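Local structure of regulator of polyketide synthase expression (Bifidobacterium adolescentis, 3ONQ) at residues 188-193 against 197-202; 204-209 against 249-254. The protein is of unknown function but, with a PucR-type C-terminal helix-turn-helix domain, probably binds DNA and regulates polyketide synthase expression. One frame throughout, in Å; residues are numbered along the deposited sequence.

Contact 1 of 2, residues 188-193 against 197-202. With SO4 (sulfate ion), chain R.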
# COMPACT_ATOMS: atom_id res chain seq x y z
N VAL B 188 -18.97 10.78 6.76
CA VAL B 188 -19.16 11.75 7.84
C VAL B 188 -20.65 12.02 8.03
O VAL B 188 -21.14 12.09 9.15
CB VAL B 188 -18.39 13.06 7.58
CG1 VAL B 188 -18.82 14.14 8.55
CG2 VAL B 188 -16.89 12.81 7.69
N LEU B 189 -21.38 12.15 6.92
CA LEU B 189 -22.82 12.34 6.96
C LEU B 189 -23.50 11.20 7.71
O LEU B 189 -24.41 11.42 8.51
CB LEU B 189 -23.41 12.42 5.55
CG LEU B 189 -23.69 13.76 4.89
CD1 LEU B 189 -24.51 13.55 3.63
CD2 LEU B 189 -24.43 14.67 5.85
N ARG B 190 -23.07 9.97 7.42
CA ARG B 190 -23.65 8.79 8.05
C ARG B 190 -23.38 8.76 9.55
O ARG B 190 -24.26 8.42 10.33
CB ARG B 190 -23.09 7.52 7.42
CG ARG B 190 -23.16 7.51 5.93
CD ARG B 190 -24.43 6.87 5.47
NE ARG B 190 -24.35 5.43 5.59
CZ ARG B 190 -25.29 4.61 5.12
NH1 ARG B 190 -25.15 3.30 5.27
NH2 ARG B 190 -26.36 5.11 4.52
N GLY B 191 -22.15 9.10 9.93
CA GLY B 191 -21.75 9.09 11.33
C GLY B 191 -21.66 7.68 11.86
O GLY B 191 -21.72 6.72 11.09
N GLU B 192 -21.51 7.54 13.18
CA GLU B 192 -21.39 6.22 13.80
C GLU B 192 -22.75 5.67 14.25
O GLU B 192 -22.93 4.46 14.34
CB GLU B 192 -20.41 6.27 14.98
CG GLU B 192 -19.00 6.72 14.62
CD GLU B 192 -18.36 5.87 13.54
OE1 GLU B 192 -18.45 4.62 13.63
OE2 GLU B 192 -17.77 6.44 12.59
N ASN B 193 -23.69 6.57 14.52
CA ASN B 193 -25.03 6.18 14.94
C ASN B 193 -25.99 6.11 13.76
O ASN B 193 -26.28 7.12 13.13
CB ASN B 193 -25.55 7.15 15.99
CG ASN B 193 -27.01 6.93 16.32
OD1 ASN B 193 -27.59 5.88 16.01
ND2 ASN B 193 -27.63 7.92 16.96
N PRO B 197 -30.62 11.12 12.15
CA PRO B 197 -31.45 11.47 10.99
C PRO B 197 -30.76 12.34 9.92
O PRO B 197 -31.37 12.57 8.86
CB PRO B 197 -32.60 12.27 11.61
CG PRO B 197 -31.96 12.93 12.80
CD PRO B 197 -30.97 11.92 13.33
N THR B 198 -29.54 12.80 10.17
CA THR B 198 -28.89 13.76 9.26
C THR B 198 -28.79 13.23 7.83
O THR B 198 -29.23 13.88 6.89
CB THR B 198 -27.49 14.19 9.77
OG1 THR B 198 -27.56 14.53 11.16
CG2 THR B 198 -26.98 15.38 8.99
N TYR B 199 -28.22 12.04 7.67
CA TYR B 199 -28.02 11.45 6.34
C TYR B 199 -29.33 11.29 5.58
O TYR B 199 -29.44 11.66 4.41
CB TYR B 199 -27.33 10.09 6.45
CG TYR B 199 -27.12 9.41 5.11
CD1 TYR B 199 -25.98 9.66 4.35
CD2 TYR B 199 -28.06 8.51 4.61
CE1 TYR B 199 -25.78 9.04 3.13
CE2 TYR B 199 -27.87 7.89 3.38
CZ TYR B 199 -26.73 8.16 2.65
OH TYR B 199 -26.52 7.54 1.44
N LEU B 200 -30.33 10.72 6.24
CA LEU B 200 -31.62 10.54 5.60
C LEU B 200 -32.18 11.89 5.15
O LEU B 200 -32.75 12.00 4.07
CB LEU B 200 -32.60 9.85 6.55
CG LEU B 200 -34.03 9.72 6.06
CD1 LEU B 200 -34.09 8.82 4.83
CD2 LEU B 200 -34.90 9.17 7.18
N THR B 201 -31.98 12.92 5.97
CA THR B 201 -32.56 14.23 5.69
C THR B 201 -31.89 14.91 4.51
O THR B 201 -32.57 15.48 3.65
CB THR B 201 -32.51 15.18 6.92
OG1 THR B 201 -33.15 14.54 8.03
CG2 THR B 201 -33.25 16.49 6.61
N VAL B 202 -30.57 14.87 4.47
CA VAL B 202 -29.84 15.41 3.33
C VAL B 202 -30.21 14.65 2.06
O VAL B 202 -30.49 15.23 1.01
CB VAL B 202 -28.31 15.29 3.56
CG1 VAL B 202 -27.54 15.63 2.29
CG2 VAL B 202 -27.87 16.18 4.72
S SO4 R . -29.00 4.54 1.67
O1 SO4 R . -29.98 5.58 1.36
O2 SO4 R . -29.08 4.17 3.08
O3 SO4 R . -29.25 3.37 0.83
O4 SO4 R . -27.67 5.06 1.38
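One face of the Tyr199 ring carries the bent side chain of Arg190, while CB of Leu189 and a sulfate oxygen lie at the ring edge. This is helix-to-helix packing in the region of the PucR-type helix-turn-helix domain: helix 175-190 ends, the chain turns, and the first turn of helix 198-207 packs against that end. CD of Arg190 sits 3.5 Å from the centroid of the Tyr199 ring, a CH-pi contact offset toward the rim. The guanidinium follows as a cation-pi partner, with CZ 4.7 Å from the same centroid. It stands almost upright on the ring, the two planes 82° apart, so that an edge and not the flat of the guanidinium meets the aromatic face, NH2 lying 3.4 Å from Tyr199 CE2. The bends at chi2 (-92°) and chi3 (-77°) fold the arginine over the tyrosine. A sulfate, probably from the crystallisation liquor, bridges the two side chains and is also hydrogen-bonded to Arg258 NH2. Replacing Tyr199 by an alanine is likely to take away the surface under the arginine chain and one of the sulfate's donors, leaving the guanidinium freer to turn. Deeper in, Leu189 reaches Thr198 and Val202 beside Ala233 of helix 223-237, its CD1 3.9 Å from Val202 CG1. At the outer end, Arg190 NH2 donates to sulfate O2 at 3.2 Å, and Tyr199 OH to sulfate O4 at 2.7 Å.

Contact 2 of 2, residues 204-209 against 249-254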
# COMPACT_ATOMS: atom_id res chain seq x y z
N THR B 204 -32.87 12.93 1.40
CA THR B 204 -34.25 13.18 1.02
C THR B 204 -34.38 14.59 0.44
O THR B 204 -35.08 14.80 -0.53
CB THR B 204 -35.20 13.05 2.23
OG1 THR B 204 -35.07 11.74 2.80
CG2 THR B 204 -36.63 13.27 1.80
N PHE B 205 -33.67 15.54 1.02
CA PHE B 205 -33.73 16.92 0.57
C PHE B 205 -33.26 17.04 -0.87
O PHE B 205 -33.90 17.69 -1.67
CB PHE B 205 -32.87 17.77 1.49
CG PHE B 205 -32.81 19.22 1.12
CD1 PHE B 205 -33.85 20.07 1.41
CD2 PHE B 205 -31.69 19.74 0.51
CE1 PHE B 205 -33.78 21.40 1.08
CE2 PHE B 205 -31.63 21.07 0.19
CZ PHE B 205 -32.67 21.90 0.47
N LEU B 206 -32.15 16.40 -1.19
CA LEU B 206 -31.60 16.41 -2.53
C LEU B 206 -32.51 15.74 -3.55
O LEU B 206 -32.70 16.23 -4.64
CB LEU B 206 -30.21 15.78 -2.55
CG LEU B 206 -29.12 16.53 -1.80
CD1 LEU B 206 -27.86 15.71 -1.73
CD2 LEU B 206 -28.83 17.88 -2.39
N LYS B 207 -33.08 14.61 -3.15
CA LYS B 207 -33.95 13.82 -3.99
C LYS B 207 -35.19 14.60 -4.37
O LYS B 207 -35.68 14.50 -5.48
CB LYS B 207 -34.35 12.54 -3.26
CG LYS B 207 -35.31 11.67 -4.01
CD LYS B 207 -35.60 10.40 -3.25
CE LYS B 207 -36.69 9.59 -3.92
NZ LYS B 207 -36.83 8.23 -3.34
N TYR B 208 -35.68 15.39 -3.43
CA TYR B 208 -36.94 16.09 -3.59
C TYR B 208 -36.80 17.51 -4.08
O TYR B 208 -37.66 18.33 -3.85
CB TYR B 208 -37.78 16.01 -2.33
CG TYR B 208 -38.45 14.68 -2.19
CD1 TYR B 208 -37.77 13.60 -1.67
CD2 TYR B 208 -39.75 14.48 -2.61
CE1 TYR B 208 -38.36 12.38 -1.57
CE2 TYR B 208 -40.35 13.26 -2.50
CZ TYR B 208 -39.66 12.21 -1.98
OH TYR B 208 -40.25 10.98 -1.87
N GLY B 209 -35.70 17.79 -4.76
CA GLY B 209 -35.52 19.10 -5.36
C GLY B 209 -35.01 20.20 -4.47
O GLY B 209 -35.20 21.37 -4.77
N VAL B 249 -22.07 18.65 -5.07
CA VAL B 249 -21.02 17.89 -4.39
C VAL B 249 -21.61 16.79 -3.50
O VAL B 249 -21.20 15.63 -3.56
CB VAL B 249 -20.09 18.81 -3.55
CG1 VAL B 249 -19.04 17.98 -2.80
CG2 VAL B 249 -19.41 19.85 -4.45
N LEU B 250 -22.60 17.13 -2.69
CA LEU B 250 -23.20 16.15 -1.79
C LEU B 250 -23.85 14.99 -2.57
O LEU B 250 -23.68 13.81 -2.23
CB LEU B 250 -24.21 16.83 -0.87
CG LEU B 250 -23.61 17.71 0.23
CD1 LEU B 250 -24.64 18.69 0.77
CD2 LEU B 250 -23.04 16.86 1.36
N THR B 251 -24.58 15.34 -3.62
CA THR B 251 -25.24 14.35 -4.47
C THR B 251 -24.19 13.36 -5.00
O THR B 251 -24.40 12.15 -5.00
CB THR B 251 -25.98 15.03 -5.64
OG1 THR B 251 -26.94 15.95 -5.11
CG2 THR B 251 -26.70 14.01 -6.54
N THR B 252 -23.04 13.89 -5.41
CA THR B 252 -21.97 13.07 -5.95
C THR B 252 -21.43 12.14 -4.86
O THR B 252 -21.25 10.94 -5.08
CB THR B 252 -20.82 13.90 -6.54
OG1 THR B 252 -21.33 14.76 -7.57
CG2 THR B 252 -19.74 13.00 -7.13
N ALA B 253 -21.19 12.70 -3.68
CA ALA B 253 -20.73 11.89 -2.56
C ALA B 253 -21.69 10.73 -2.23
O ALA B 253 -21.26 9.62 -1.91
CB ALA B 253 -20.49 12.77 -1.33
N LEU B 254 -22.99 11.00 -2.28
CA LEU B 254 -23.96 9.96 -1.95
C LEU B 254 -23.90 8.82 -2.97
O LEU B 254 -24.01 7.65 -2.60
CB LEU B 254 -25.39 10.51 -1.85
CG LEU B 254 -25.72 11.51 -0.73
CD1 LEU B 254 -27.20 11.91 -0.78
CD2 LEU B 254 -25.40 10.95 0.63
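With CG anti to its carbonyl carbon (chi1 -66°) and the chain extended at chi2 (172°), Leu206 sends CD1 straight out from helix 198-207 to the flank of helix 244-261. Thr251 meets it with the hydroxyl branch: its own chi1 of -58° places OG1 beside the backbone N, where it lies 3.5 Å from Leu206 CD1 and 3.8 Å from Leu206 CD2. This is van der Waals contact of an oxygen with methyls; the polar need of OG1 is met within its own helix by the carbonyl of Ala247. The same Leu206 CD1 has Leu250 CB at 3.9 Å and Leu254 CD1 at 4.0 Å, so one methyl is set among three residues within about one turn of helix 244-261. Both segments belong to the PucR-type helix-turn-helix domain, and the contact joins helix 198-207 to helix 244-261, the last of the chain. Beyond Leu206, helix 198-207 stops in a Schellman motif with Gly209 at the C-prime position, its positive phi turning the chain toward helix 212-219. On another side of helix 244-261, Thr252 OG1 is hydrogen-bonded to Tyr248 OH of the second subunit, against whose Tyr248 Thr251 also packs.

Contact 1 closes before contact 2 opens along the chain, and their centres lie about 12 Å apart on the same side of the chain's centre. Helix 198-207 serves both: its beginning packs on the end of helix 175-190, its last turn on helix 244-261. The two contacts meet through Leu254, whose CD2 lies against Tyr199 and, at 4.1 Å, against Leu189 CD1. Helices 175-190, 198-207 and 244-261 thus share a continuous apolar cluster, partly buried, in which the latter two contribute residues of the helix-turn-helix region. Helix 244-261 also touches the second subunit of the four-chain assembly, through Thr251 and Thr252.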